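Heme-binding protein A (Haemophilus parasuis 29755, PDB 3TPA) probably binds glutathione as the solute-binding protein of an ABC-type importer, whatever its heme-binding name suggests. Local coordinates at residues E354-P359 with N397-E402; R369-I374 with A407-W412; F192-N197 with H201-T206; H112-G117 with T181-P186. The protein carries 1 engineered substitution. One frame throughout, in Å; residues are numbered along the deposited sequence. Where two conformers were deposited one is given.

Overall arrangement
Following the chain from the N terminus, interaction 4 comes first: 112-117, in the loop between helices 94-105 and 120-124, meets 181-186 and closes a long excursion that includes strands 131-136 and 141-146. Interaction 3 follows in series as a short hairpin at one edge of a mixed sheet, and F194 of that hairpin packs on Q185 and P186 of interaction 4. Interactions 1 and 2 lie on the far side of the chain's centre from interaction 3, about 43 and 42 Å away between centres. Their segments alternate along the chain, so the two contacts cross, joining helices 393-401 and 368-381 to the neighbouring strands 351-356 and 407-413 of one sheet.

Interaction 1: residues E354-P359 with N397-E402; sequences EIWVQP and NKRTRE
The indole of W356 meets the helix 397-401 with the CZ3-CH2 edge of its benzo ring. W356 CG stands anti to its carbonyl carbon (chi1 -71°), which sends the indole toward the helix. W356 CH2 lies 3.7 Å from R399 CB, and this methylene sits at the ring edge, close to the ring plane. The two side chains cross at about a right angle. Beyond CB the arginine runs extended from CG to NE and carries its guanidinium away from the tryptophan, so the contact rests on the aliphatic root of R399 and not on its charge; the R399 side chain also touches H391 and E404. T400 comes in obliquely on the neighbouring part of the ring, T400 OG1 3.9 Å from W356 CE3, the two side chains sliding past each other in opposite directions. That hydroxyl has its polar partners elsewhere, in the carbonyl of F396 one turn back and the hydroxyl of Y410.

W356 stands on strand 351-356, inside the sheet of an alpha/beta lobe of the periplasmic binding protein type, and helix 393-401 covers the face to which the indole points; I355 and V357 turn to helix 368-381. At the opposite end of the indole, W356 NE1 donates to E354 OE1 over 3.2 Å. The bond is nearly straight (170°) and lies in the ring plane, although it reaches the carboxylate oxygen from well above the carboxylate plane. This fixes the indole's rotation and satisfies its one polar atom. The side chain of W356 also packs on V389, F396 and F405, and H391 meets its ring at about 40°.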
loop_
_atom_site.group_PDB
_atom_site.type_symbol
_atom_site.label_atom_id
_atom_site.label_comp_id
_atom_site.label_asym_id
_atom_site.label_seq_id
_atom_site.Cartn_x
_atom_site.Cartn_y
_atom_site.Cartn_z
ATOM N N GLU A 354 18.067 24.815 0.679
ATOM C CA GLU A 354 16.760 24.853 1.315
ATOM C C GLU A 354 16.273 23.449 1.611
ATOM O O GLU A 354 16.572 22.510 0.880
ATOM C CB GLU A 354 15.724 25.512 0.402
ATOM C CG GLU A 354 15.976 26.952 0.015
ATOM C CD GLU A 354 14.877 27.491 -0.898
ATOM O OE1 GLU A 354 14.482 26.777 -1.848
ATOM O OE2 GLU A 354 14.391 28.619 -0.652
ATOM N N ILE A 355 15.508 23.309 2.684
ATOM C CA ILE A 355 14.815 22.060 2.957
ATOM C C ILE A 355 13.314 22.329 2.924
ATOM O O ILE A 355 12.778 23.024 3.784
ATOM C CB ILE A 355 15.194 21.470 4.315
ATOM C CG1 ILE A 355 16.675 21.077 4.354
ATOM C CG2 ILE A 355 14.315 20.258 4.634
ATOM C CD1 ILE A 355 17.198 20.892 5.779
ATOM N N TRP A 356 12.646 21.793 1.911
ATOM C CA TRP A 356 11.207 21.921 1.799
ATOM C C TRP A 356 10.501 20.993 2.789
ATOM O O TRP A 356 10.622 19.770 2.702
ATOM C CB TRP A 356 10.764 21.619 0.369
ATOM C CG TRP A 356 11.173 22.704 -0.586
ATOM C CD1 TRP A 356 12.302 23.475 -0.513
ATOM C CD2 TRP A 356 10.441 23.174 -1.723
ATOM N NE1 TRP A 356 12.326 24.378 -1.547
ATOM C CE2 TRP A 356 11.198 24.213 -2.307
ATOM C CE3 TRP A 356 9.227 22.806 -2.318
ATOM C CZ2 TRP A 356 10.776 24.897 -3.453
ATOM C CZ3 TRP A 356 8.819 23.478 -3.461
ATOM C CH2 TRP A 356 9.587 24.514 -4.009
ATOM N N VAL A 357 9.772 21.584 3.732
ATOM C CA VAL A 357 9.013 20.817 4.729
ATOM C C VAL A 357 7.644 20.394 4.186
ATOM O O VAL A 357 6.923 21.208 3.619
ATOM C CB VAL A 357 8.823 21.625 6.032
ATOM C CG1 VAL A 357 8.007 20.838 7.054
ATOM C CG2 VAL A 357 10.168 22.024 6.616
ATOM N N GLN A 358 7.293 19.118 4.354
ATOM C CA GLN A 358 5.984 18.622 3.926
ATOM C C GLN A 358 4.887 19.126 4.877
ATOM O O GLN A 358 4.966 18.918 6.081
ATOM C CB GLN A 358 5.972 17.093 3.841
ATOM C CG GLN A 358 4.613 16.521 3.511
ATOM C CD GLN A 358 4.644 15.077 3.076
ATOM O OE1 GLN A 358 5.531 14.650 2.347
ATOM N NE2 GLN A 358 3.653 14.316 3.502
ATOM N N PRO A 359 3.869 19.809 4.331
ATOM C CA PRO A 359 2.914 20.498 5.200
ATOM C C PRO A 359 1.720 19.643 5.627
ATOM O O PRO A 359 0.973 20.070 6.496
ATOM C CB PRO A 359 2.446 21.651 4.321
ATOM C CG PRO A 359 2.454 21.066 2.964
ATOM C CD PRO A 359 3.653 20.150 2.915
ATOM N N ASN A 397 3.876 19.941 -3.738
ATOM C CA ASN A 397 3.928 18.847 -4.699
ATOM C C ASN A 397 4.230 19.258 -6.133
ATOM O O ASN A 397 5.016 18.606 -6.800
ATOM C CB ASN A 397 2.633 18.039 -4.664
ATOM C CG ASN A 397 2.553 17.155 -3.448
ATOM O OD1 ASN A 397 3.554 16.569 -3.039
ATOM N ND2 ASN A 397 1.375 17.065 -2.850
ATOM N N LYS A 398 3.597 20.319 -6.617
ATOM C CA LYS A 398 3.773 20.695 -8.018
ATOM C C LYS A 398 5.170 21.250 -8.270
ATOM O O LYS A 398 5.809 20.923 -9.262
ATOM C CB LYS A 398 2.707 21.693 -8.471
ATOM C CG LYS A 398 2.748 21.983 -9.956
ATOM C CD LYS A 398 1.672 22.983 -10.346
ATOM C CE LYS A 398 1.667 23.207 -11.856
ATOM N NZ LYS A 398 0.794 24.344 -12.244
ATOM N N ARG A 399 5.667 22.071 -7.359
ATOM C CA ARG A 399 6.993 22.647 -7.580
ATOM C C ARG A 399 8.115 21.673 -7.267
ATOM O O ARG A 399 9.256 21.889 -7.656
ATOM C CB ARG A 399 7.176 23.934 -6.786
ATOM C CG ARG A 399 6.183 25.003 -7.161
ATOM C CD ARG A 399 6.377 26.220 -6.304
ATOM N NE ARG A 399 5.233 27.107 -6.412
ATOM C CZ ARG A 399 5.174 28.308 -5.854
ATOM N NH1 ARG A 399 6.203 28.759 -5.155
ATOM N NH2 ARG A 399 4.094 29.053 -6.004
ATOM N N THR A 400 7.798 20.608 -6.545
ATOM C CA THR A 400 8.773 19.553 -6.340
ATOM C C THR A 400 8.900 18.755 -7.639
ATOM O O THR A 400 10.009 18.550 -8.138
ATOM C CB THR A 400 8.401 18.636 -5.160
ATOM O OG1 THR A 400 8.588 19.341 -3.928
ATOM C CG2 THR A 400 9.288 17.401 -5.145
ATOM N N ARG A 401 7.760 18.313 -8.183
ATOM C CA ARG A 401 7.753 17.580 -9.442
ATOM C C ARG A 401 8.478 18.367 -10.538
ATOM O O ARG A 401 9.195 17.796 -11.355
ATOM C CB ARG A 401 6.314 17.246 -9.864
ATOM C CG ARG A 401 5.595 16.318 -8.884
ATOM C CD ARG A 401 4.230 15.869 -9.401
ATOM N NE ARG A 401 3.226 16.931 -9.362
ATOM C CZ ARG A 401 2.247 17.012 -8.461
ATOM N NH1 ARG A 401 2.124 16.096 -7.513
ATOM N NH2 ARG A 401 1.377 18.010 -8.511
ATOM N N GLU A 402 8.305 19.682 -10.538
ATOM C CA GLU A 402 8.931 20.525 -11.559
ATOM C C GLU A 402 10.397 20.855 -11.314
ATOM O O GLU A 402 11.033 21.492 -12.144
ATOM C CB GLU A 402 8.128 21.811 -11.736
ATOM C CG GLU A 402 6.754 21.567 -12.334
ATOM C CD GLU A 402 5.874 22.781 -12.240
ATOM O OE1 GLU A 402 6.300 23.760 -11.592
ATOM O OE2 GLU A 402 4.760 22.750 -12.804
#

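Interaction 2: residues R369-I374 with A407-W412; sequences RRTAEI and AGTYGW
T409 presents a single methyl to the helix, and everything that touches across this contact touches that group. T409 CG2 lies 4.1 Å from T371 CG2, the two threonines sliding past each other in opposite directions, and 4.2 Å from A372 CB. A372 N is also 4.2 Å from T409 CG2, so the methyl rests on the helix backbone as well as on its side chains.

The methyl is aimed there by the first torsion of T409: with chi1 at 55°, OG1 sits between the backbone N and the carbonyl carbon and CG2 falls anti to the latter. Helix 368-381 is the connection of a beta-alpha-beta crossover between the parallel strands 351-356 and 384-389, and here it also packs on strand 407-413, the neighbour of 351-356 in the sheet.

Further out, OG1 of T409 accepts from the backbone N of Q358 and is bonded weakly to the carbonyl of W356, which helps to fix the rotamer against the chain leaving strand 351-356. OG1 of T371 is held by the carbonyl of N367 and the side-chain amide ND2 of N365. The same threonine also touches I301 and V305 of helix 298-306, while A372 packs on V357.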
loop_
_atom_site.group_PDB
_atom_site.type_symbol
_atom_site.label_atom_id
_atom_site.label_comp_id
_atom_site.label_asym_id
_atom_site.label_seq_id
_atom_site.Cartn_x
_atom_site.Cartn_y
_atom_site.Cartn_z
ATOM N N ARG A 369 8.238 18.395 9.933
ATOM C CA ARG A 369 8.823 19.625 10.461
ATOM C C ARG A 369 9.998 19.318 11.379
ATOM O O ARG A 369 11.063 19.916 11.264
ATOM C CB ARG A 369 7.762 20.458 11.194
ATOM C CG ARG A 369 8.287 21.708 11.905
ATOM C CD ARG A 369 8.735 22.800 10.944
ATOM N NE ARG A 369 7.723 23.125 9.945
ATOM C CZ ARG A 369 7.822 24.146 9.099
ATOM N NH1 ARG A 369 6.873 24.373 8.206
ATOM N NH2 ARG A 369 8.878 24.943 9.148
ATOM N N ARG A 370 9.800 18.377 12.292
ATOM C CA ARG A 370 10.881 18.008 13.211
ATOM C C ARG A 370 12.011 17.277 12.496
ATOM O O ARG A 370 13.176 17.465 12.824
ATOM C CB ARG A 370 10.375 17.173 14.389
ATOM C CG ARG A 370 11.498 16.778 15.356
ATOM C CD ARG A 370 11.956 17.972 16.193
ATOM N NE ARG A 370 12.952 17.611 17.198
ATOM C CZ ARG A 370 12.688 16.945 18.320
ATOM N NH1 ARG A 370 11.452 16.545 18.595
ATOM N NH2 ARG A 370 13.665 16.673 19.172
ATOM N N THR A 371 11.662 16.427 11.535
ATOM C CA THR A 371 12.649 15.810 10.659
ATOM C C THR A 371 13.524 16.918 10.062
ATOM O O THR A 371 14.743 16.905 10.185
ATOM C CB THR A 371 11.964 15.040 9.499
ATOM O OG1 THR A 371 11.065 14.055 10.023
ATOM C CG2 THR A 371 13.006 14.353 8.611
ATOM N N ALA A 372 12.887 17.898 9.437
ATOM C CA ALA A 372 13.632 18.980 8.798
ATOM C C ALA A 372 14.549 19.728 9.778
ATOM O O ALA A 372 15.671 20.105 9.433
ATOM C CB ALA A 372 12.670 19.954 8.106
ATOM N N GLU A 373 14.060 19.965 10.993
ATOM C CA GLU A 373 14.822 20.739 11.979
ATOM C C GLU A 373 16.089 20.013 12.410
ATOM O O GLU A 373 17.153 20.618 12.551
ATOM C CB GLU A 373 13.954 21.049 13.211
ATOM C CG GLU A 373 12.962 22.162 12.987
ATOM C CD GLU A 373 11.944 22.280 14.105
ATOM O OE1 GLU A 373 11.984 21.457 15.047
ATOM O OE2 GLU A 373 11.091 23.191 14.032
ATOM N N ILE A 374 15.970 18.710 12.631
ATOM C CA ILE A 374 17.114 17.907 13.075
ATOM C C ILE A 374 18.193 17.924 12.007
ATOM O O ILE A 374 19.385 18.150 12.273
ATOM C CB ILE A 374 16.690 16.448 13.354
ATOM C CG1 ILE A 374 15.859 16.381 14.637
ATOM C CG2 ILE A 374 17.913 15.523 13.462
ATOM C CD1 ILE A 374 15.100 15.109 14.778
ATOM N N ALA A 407 16.381 20.434 -1.329
ATOM C CA ALA A 407 16.174 19.253 -0.490
ATOM C C ALA A 407 14.750 19.272 0.058
ATOM O O ALA A 407 14.128 20.329 0.124
ATOM C CB ALA A 407 17.177 19.225 0.668
ATOM N N GLY A 408 14.238 18.117 0.466
ATOM C CA GLY A 408 12.917 18.067 1.067
ATOM C C GLY A 408 12.602 16.769 1.781
ATOM O O GLY A 408 13.295 15.752 1.623
ATOM N N THR A 409 11.517 16.815 2.549
ATOM C CA THR A 409 11.046 15.688 3.339
ATOM C C THR A 409 9.882 15.053 2.609
ATOM O O THR A 409 8.802 15.640 2.514
ATOM C CB THR A 409 10.544 16.131 4.728
ATOM O OG1 THR A 409 9.536 17.130 4.567
ATOM C CG2 THR A 409 11.680 16.694 5.578
ATOM N N TYR A 410 10.100 13.843 2.110
ATOM C CA TYR A 410 9.116 13.176 1.280
ATOM C C TYR A 410 8.890 11.754 1.776
ATOM O O TYR A 410 9.653 11.231 2.607
ATOM C CB TYR A 410 9.599 13.164 -0.186
ATOM C CG TYR A 410 9.900 14.553 -0.727
ATOM C CD1 TYR A 410 8.868 15.444 -1.029
ATOM C CD2 TYR A 410 11.211 14.984 -0.908
ATOM C CE1 TYR A 410 9.133 16.719 -1.520
ATOM C CE2 TYR A 410 11.489 16.254 -1.413
ATOM C CZ TYR A 410 10.447 17.116 -1.713
ATOM O OH TYR A 410 10.713 18.376 -2.209
ATOM N N GLY A 411 7.839 11.132 1.265
ATOM C CA GLY A 411 7.543 9.756 1.597
ATOM C C GLY A 411 6.917 9.053 0.410
ATOM O O GLY A 411 6.330 9.688 -0.474
ATOM N N TRP A 412 7.064 7.738 0.369
ATOM C CA TRP A 412 6.414 6.947 -0.666
ATOM C C TRP A 412 5.798 5.703 -0.044
ATOM O O TRP A 412 6.388 5.092 0.848
ATOM C CB TRP A 412 7.434 6.538 -1.741
ATOM C CG TRP A 412 6.873 5.589 -2.768
ATOM C CD1 TRP A 412 7.059 4.230 -2.825
ATOM C CD2 TRP A 412 6.035 5.929 -3.874
ATOM N NE1 TRP A 412 6.381 3.707 -3.897
ATOM C CE2 TRP A 412 5.745 4.729 -4.562
ATOM C CE3 TRP A 412 5.497 7.136 -4.353
ATOM C CZ2 TRP A 412 4.948 4.697 -5.700
ATOM C CZ3 TRP A 412 4.705 7.104 -5.486
ATOM C CH2 TRP A 412 4.437 5.890 -6.149
#

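Interaction 3: residues F192-N197 with H201-T206; sequences FIFQTN and HAVRYT. Unlike the reference sequence in segment 192-197: N197 (reference Tyr).
F194 swings CG anti to its backbone nitrogen (chi1 174°), whereas Y205 across the hairpin places CG beside its own nitrogen (chi1 -52°). The two rings leave the same face but come only loosely together, F194 CD1 lying 4.4 Å from Y205 CE1. The phenylalanine reaches along the sheet to V203, F194 CE1 lying 3.9 Å from V203 CG1, with the methyl at the ring edge. F192 extends this apolar side, its CB packing on Y205 CB, and Y205 OH is hydrogen-bonded to the carbonyl of A34.

The short antiparallel hairpin puts 192-194 outermost in the mixed sheet, beside 202-207, which pairs with 220-225. In the hydrogen-bonded pair I193 and T206, I193 N gives a nearly straight bond to T206 O (2.7 Å), and T206 N answers to I193 O at 3.0 Å. F194 and Y205 are the non-hydrogen-bonded pair, and Q195 N closes the ladder on R204 O at 3.0 Å.

On the face of I193 and T206, Q195 and R204 run side by side, amide and guanidinium planes 6° apart. Q195 NE2 rides 3.6 Å from R204 CD. It donates, in its own amide plane and that of the carbonyl, to O of substituted, poorly ordered N197, which probably helps orient the amide. One face is thus apolar, with F192, V203 and Y205 buried; the other mixes I193 with T206 and the stems of Q195 and R204.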
loop_
_atom_site.group_PDB
_atom_site.type_symbol
_atom_site.label_atom_id
_atom_site.label_comp_id
_atom_site.label_asym_id
_atom_site.label_seq_id
_atom_site.Cartn_x
_atom_site.Cartn_y
_atom_site.Cartn_z
ATOM N N PHE A 192 -17.704 -13.365 4.623
ATOM C CA PHE A 192 -18.750 -12.718 5.409
ATOM C C PHE A 192 -19.795 -12.061 4.521
ATOM O O PHE A 192 -19.493 -11.595 3.419
ATOM C CB PHE A 192 -18.161 -11.694 6.392
ATOM C CG PHE A 192 -17.263 -12.311 7.434
ATOM C CD1 PHE A 192 -17.798 -12.854 8.593
ATOM C CD2 PHE A 192 -15.894 -12.360 7.249
ATOM C CE1 PHE A 192 -16.986 -13.427 9.550
ATOM C CE2 PHE A 192 -15.071 -12.938 8.200
ATOM C CZ PHE A 192 -15.628 -13.475 9.359
ATOM N N ILE A 193 -21.028 -12.048 5.019
ATOM C CA ILE A 193 -22.177 -11.460 4.338
ATOM C C ILE A 193 -22.575 -10.137 4.986
ATOM O O ILE A 193 -22.777 -10.063 6.202
ATOM C CB ILE A 193 -23.378 -12.405 4.429
ATOM C CG1 ILE A 193 -23.080 -13.714 3.679
ATOM C CG2 ILE A 193 -24.639 -11.718 3.896
ATOM C CD1 ILE A 193 -24.019 -14.852 4.039
ATOM N N PHE A 194 -22.677 -9.092 4.182
ATOM C CA PHE A 194 -23.129 -7.790 4.666
ATOM C C PHE A 194 -24.605 -7.867 5.081
ATOM O O PHE A 194 -25.482 -8.123 4.250
ATOM C CB PHE A 194 -22.912 -6.750 3.558
ATOM C CG PHE A 194 -23.468 -5.379 3.857
ATOM C CD1 PHE A 194 -22.764 -4.477 4.636
ATOM C CD2 PHE A 194 -24.679 -4.978 3.310
ATOM C CE1 PHE A 194 -23.270 -3.205 4.890
ATOM C CE2 PHE A 194 -25.191 -3.715 3.555
ATOM C CZ PHE A 194 -24.491 -2.826 4.345
ATOM N N GLN A 195 -24.875 -7.635 6.361
ATOM C CA GLN A 195 -26.245 -7.634 6.860
ATOM C C GLN A 195 -27.019 -6.454 6.281
ATOM O O GLN A 195 -26.627 -5.301 6.454
ATOM C CB GLN A 195 -26.260 -7.576 8.389
ATOM C CG GLN A 195 -27.407 -8.340 9.028
ATOM C CD GLN A 195 -27.408 -8.232 10.540
ATOM O OE1 GLN A 195 -27.221 -9.224 11.245
ATOM N NE2 GLN A 195 -27.619 -7.023 11.048
ATOM N N THR A 196 -28.118 -6.746 5.591
ATOM C CA THR A 196 -28.919 -5.694 4.947
ATOM C C THR A 196 -29.613 -4.783 5.957
ATOM O O THR A 196 -29.838 -3.601 5.691
ATOM C CB THR A 196 -29.964 -6.272 3.959
ATOM O OG1 THR A 196 -31.095 -5.395 3.893
ATOM C CG2 THR A 196 -30.433 -7.648 4.407
ATOM N N ASN A 197 -29.963 -5.344 7.107
ATOM C CA ASN A 197 -30.485 -4.558 8.223
ATOM C C ASN A 197 -29.336 -3.917 9.008
ATOM O O ASN A 197 -28.552 -4.600 9.636
ATOM C CB ASN A 197 -31.450 -5.393 9.077
ATOM C CG ASN A 197 -31.507 -4.951 10.532
ATOM O OD1 ASN A 197 -31.260 -5.739 11.430
ATOM N ND2 ASN A 197 -31.835 -3.693 10.764
ATOM N N HIS A 201 -23.878 4.278 13.140
ATOM C CA HIS A 201 -22.645 4.134 13.898
ATOM C C HIS A 201 -22.114 2.688 13.892
ATOM O O HIS A 201 -21.248 2.347 14.698
ATOM C CB HIS A 201 -22.826 4.648 15.341
ATOM C CG HIS A 201 -23.477 5.999 15.432
ATOM N ND1 HIS A 201 -22.768 7.176 15.345
ATOM C CD2 HIS A 201 -24.771 6.350 15.622
ATOM C CE1 HIS A 201 -23.598 8.199 15.466
ATOM N NE2 HIS A 201 -24.818 7.726 15.636
ATOM N N ALA A 202 -22.623 1.847 12.986
ATOM C CA ALA A 202 -22.160 0.458 12.914
ATOM C C ALA A 202 -22.330 -0.248 11.552
ATOM O O ALA A 202 -23.286 0.003 10.815
ATOM C CB ALA A 202 -22.806 -0.373 14.013
ATOM N N VAL A 203 -21.394 -1.142 11.235
ATOM C CA VAL A 203 -21.535 -2.024 10.070
ATOM C C VAL A 203 -21.535 -3.485 10.535
ATOM O O VAL A 203 -20.623 -3.918 11.226
ATOM C CB VAL A 203 -20.436 -1.792 9.020
ATOM C CG1 VAL A 203 -20.772 -2.517 7.745
ATOM C CG2 VAL A 203 -20.254 -0.308 8.730
ATOM N N ARG A 204 -22.565 -4.241 10.166
ATOM C CA ARG A 204 -22.729 -5.602 10.677
ATOM C C ARG A 204 -22.607 -6.701 9.621
ATOM O O ARG A 204 -23.112 -6.558 8.506
ATOM C CB ARG A 204 -24.081 -5.732 11.389
ATOM C CG ARG A 204 -24.124 -5.071 12.758
ATOM C CD ARG A 204 -25.466 -5.334 13.454
ATOM N NE ARG A 204 -25.409 -5.056 14.887
ATOM C CZ ARG A 204 -25.480 -3.838 15.412
ATOM N NH1 ARG A 204 -25.606 -2.783 14.622
ATOM N NH2 ARG A 204 -25.419 -3.676 16.724
ATOM N N TYR A 205 -21.954 -7.804 9.984
ATOM C CA TYR A 205 -21.750 -8.925 9.066
ATOM C C TYR A 205 -22.076 -10.242 9.731
ATOM O O TYR A 205 -21.982 -10.372 10.946
ATOM C CB TYR A 205 -20.295 -9.015 8.575
ATOM C CG TYR A 205 -19.747 -7.736 8.015
ATOM C CD1 TYR A 205 -19.625 -7.542 6.643
ATOM C CD2 TYR A 205 -19.346 -6.726 8.857
ATOM C CE1 TYR A 205 -19.120 -6.349 6.130
ATOM C CE2 TYR A 205 -18.844 -5.536 8.361
ATOM C CZ TYR A 205 -18.729 -5.353 7.003
ATOM O OH TYR A 205 -18.232 -4.163 6.536
ATOM N N THR A 206 -22.420 -11.222 8.902
ATOM C CA THR A 206 -22.641 -12.595 9.336
ATOM C C THR A 206 -21.796 -13.551 8.514
ATOM O O THR A 206 -21.570 -13.318 7.331
ATOM C CB THR A 206 -24.111 -12.990 9.146
ATOM O OG1 THR A 206 -24.937 -12.157 9.973
ATOM C CG2 THR A 206 -24.319 -14.447 9.526
#

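Interaction 4: residues H112-G117 with T181-P186; sequences HNVSAG and TLDQQP
S115 takes a left-handed backbone conformation (phi 65°, psi 18°) in the loop 112-117, its CA 7.3 Å from D183 CA on the short helix 181-184, with both side chains directed into the gap. S115 OG donates to D183 OD2 over 2.7 Å. OG approaches OD2 on the anti side, 17° out of the carboxylate plane, and S115 CB comes within 3.2 Å of D183 OD2. V114 adds an apolar flank: V114 CG1, anti to the backbone N, lies 3.9 Å from D183 OD2, the two side chains meeting at a slant.

The contact ties the loop after helix 94-105 to the short helix preceding strand 192-194, in the half of the fold away from the 351-356 sheet. The other carboxylate oxygen of D183 makes a salt bridge to R103 of helix 94-105 and is hydrogen-bonded to S22. The carboxylate of buried D183 is thus bonded at both oxygens, and the nearby charge of R103 probably helps keep it ionised. A water donates to S115 OG over 3.0 Å and accepts from Q184 NE2, bridging the serine to the residue after the aspartate.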
loop_
_atom_site.group_PDB
_atom_site.type_symbol
_atom_site.label_atom_id
_atom_site.label_comp_id
_atom_site.label_asym_id
_atom_site.label_seq_id
_atom_site.Cartn_x
_atom_site.Cartn_y
_atom_site.Cartn_z
ATOM N N HIS A 112 -19.868 1.958 -15.823
ATOM C CA HIS A 112 -18.663 2.780 -15.657
ATOM C C HIS A 112 -18.900 4.073 -14.865
ATOM O O HIS A 112 -18.018 4.519 -14.137
ATOM C CB HIS A 112 -18.029 3.110 -17.017
ATOM C CG HIS A 112 -16.683 3.768 -16.917
ATOM N ND1 HIS A 112 -15.517 3.050 -16.766
ATOM C CD2 HIS A 112 -16.325 5.073 -16.948
ATOM C CE1 HIS A 112 -14.490 3.884 -16.713
ATOM N NE2 HIS A 112 -14.951 5.115 -16.820
ATOM N N ASN A 113 -20.080 4.672 -15.024
ATOM C CA ASN A 113 -20.437 5.916 -14.321
ATOM C C ASN A 113 -21.507 5.726 -13.272
ATOM O O ASN A 113 -22.048 6.687 -12.736
ATOM C CB ASN A 113 -20.916 6.976 -15.308
ATOM C CG ASN A 113 -19.813 7.466 -16.197
ATOM O OD1 ASN A 113 -18.710 7.745 -15.730
ATOM N ND2 ASN A 113 -20.091 7.558 -17.492
ATOM N N VAL A 114 -21.835 4.478 -12.995
ATOM C CA VAL A 114 -22.771 4.198 -11.936
ATOM C C VAL A 114 -22.102 4.626 -10.631
ATOM O O VAL A 114 -20.901 4.427 -10.444
ATOM C CB VAL A 114 -23.192 2.720 -11.946
ATOM C CG1 VAL A 114 -23.879 2.342 -10.663
ATOM C CG2 VAL A 114 -24.108 2.463 -13.132
ATOM N N SER A 115 -22.880 5.275 -9.772
ATOM C CA SER A 115 -22.376 5.834 -8.523
ATOM C C SER A 115 -21.378 6.953 -8.751
ATOM O O SER A 115 -20.629 7.309 -7.846
ATOM C CB SER A 115 -21.742 4.744 -7.657
ATOM O OG SER A 115 -22.734 3.859 -7.161
ATOM N N ALA A 116 -21.363 7.515 -9.954
ATOM C CA ALA A 116 -20.414 8.579 -10.241
ATOM C C ALA A 116 -19.037 8.068 -9.857
ATOM O O ALA A 116 -18.191 8.815 -9.364
ATOM C CB ALA A 116 -20.768 9.834 -9.445
ATOM N N GLY A 117 -18.828 6.776 -10.091
ATOM C CA GLY A 117 -17.626 6.095 -9.649
ATOM C C GLY A 117 -16.348 6.551 -10.329
ATOM O O GLY A 117 -16.356 6.930 -11.501
ATOM N N THR A 181 -27.279 0.224 -6.293
ATOM C CA THR A 181 -27.370 -0.755 -5.226
ATOM C C THR A 181 -26.172 -1.706 -5.252
ATOM O O THR A 181 -25.819 -2.296 -4.230
ATOM C CB THR A 181 -28.679 -1.534 -5.296
ATOM O OG1 THR A 181 -29.773 -0.625 -5.134
ATOM C CG2 THR A 181 -28.748 -2.571 -4.199
ATOM N N LEU A 182 -25.554 -1.850 -6.422
ATOM C CA LEU A 182 -24.412 -2.743 -6.579
ATOM C C LEU A 182 -23.299 -2.278 -5.663
ATOM O O LEU A 182 -22.582 -3.086 -5.073
ATOM C CB LEU A 182 -23.910 -2.753 -8.031
ATOM C CG LEU A 182 -22.862 -3.816 -8.402
ATOM C CD1 LEU A 182 -23.454 -5.219 -8.477
ATOM C CD2 LEU A 182 -22.197 -3.465 -9.710
ATOM N N ASP A 183 -23.167 -0.965 -5.533
ATOM C CA ASP A 183 -22.088 -0.396 -4.739
ATOM C C ASP A 183 -22.458 -0.226 -3.261
ATOM O O ASP A 183 -21.589 -0.219 -2.400
ATOM C CB ASP A 183 -21.650 0.941 -5.337
ATOM C CG ASP A 183 -21.091 0.794 -6.724
ATOM O OD1 ASP A 183 -20.224 -0.083 -6.914
ATOM O OD2 ASP A 183 -21.530 1.538 -7.627
ATOM N N GLN A 184 -23.749 -0.110 -2.973
ATOM C CA GLN A 184 -24.202 0.211 -1.622
ATOM C C GLN A 184 -24.598 -1.002 -0.809
ATOM O O GLN A 184 -24.539 -0.970 0.414
ATOM C CB GLN A 184 -25.377 1.192 -1.669
ATOM C CG GLN A 184 -25.009 2.538 -2.269
ATOM C CD GLN A 184 -26.229 3.351 -2.627
ATOM O OE1 GLN A 184 -27.356 2.953 -2.340
ATOM N NE2 GLN A 184 -26.014 4.493 -3.262
ATOM N N GLN A 185 -25.013 -2.067 -1.490
ATOM C CA GLN A 185 -25.422 -3.297 -0.819
ATOM C C GLN A 185 -24.614 -4.439 -1.409
ATOM O O GLN A 185 -25.087 -5.162 -2.289
ATOM C CB GLN A 185 -26.919 -3.548 -1.014
ATOM C CG GLN A 185 -27.763 -2.309 -0.825
ATOM C CD GLN A 185 -27.928 -1.942 0.629
ATOM O OE1 GLN A 185 -27.771 -2.786 1.515
ATOM N NE2 GLN A 185 -28.248 -0.676 0.889
ATOM N N PRO A 186 -23.377 -4.596 -0.930
ATOM C CA PRO A 186 -22.423 -5.498 -1.590
ATOM C C PRO A 186 -22.803 -6.970 -1.500
ATOM O O PRO A 186 -23.271 -7.443 -0.465
ATOM C CB PRO A 186 -21.102 -5.221 -0.851
ATOM C CG PRO A 186 -21.525 -4.623 0.482
ATOM C CD PRO A 186 -22.767 -3.840 0.178
HETATM O O HOH W 1 -23.763 4.787 -4.460
#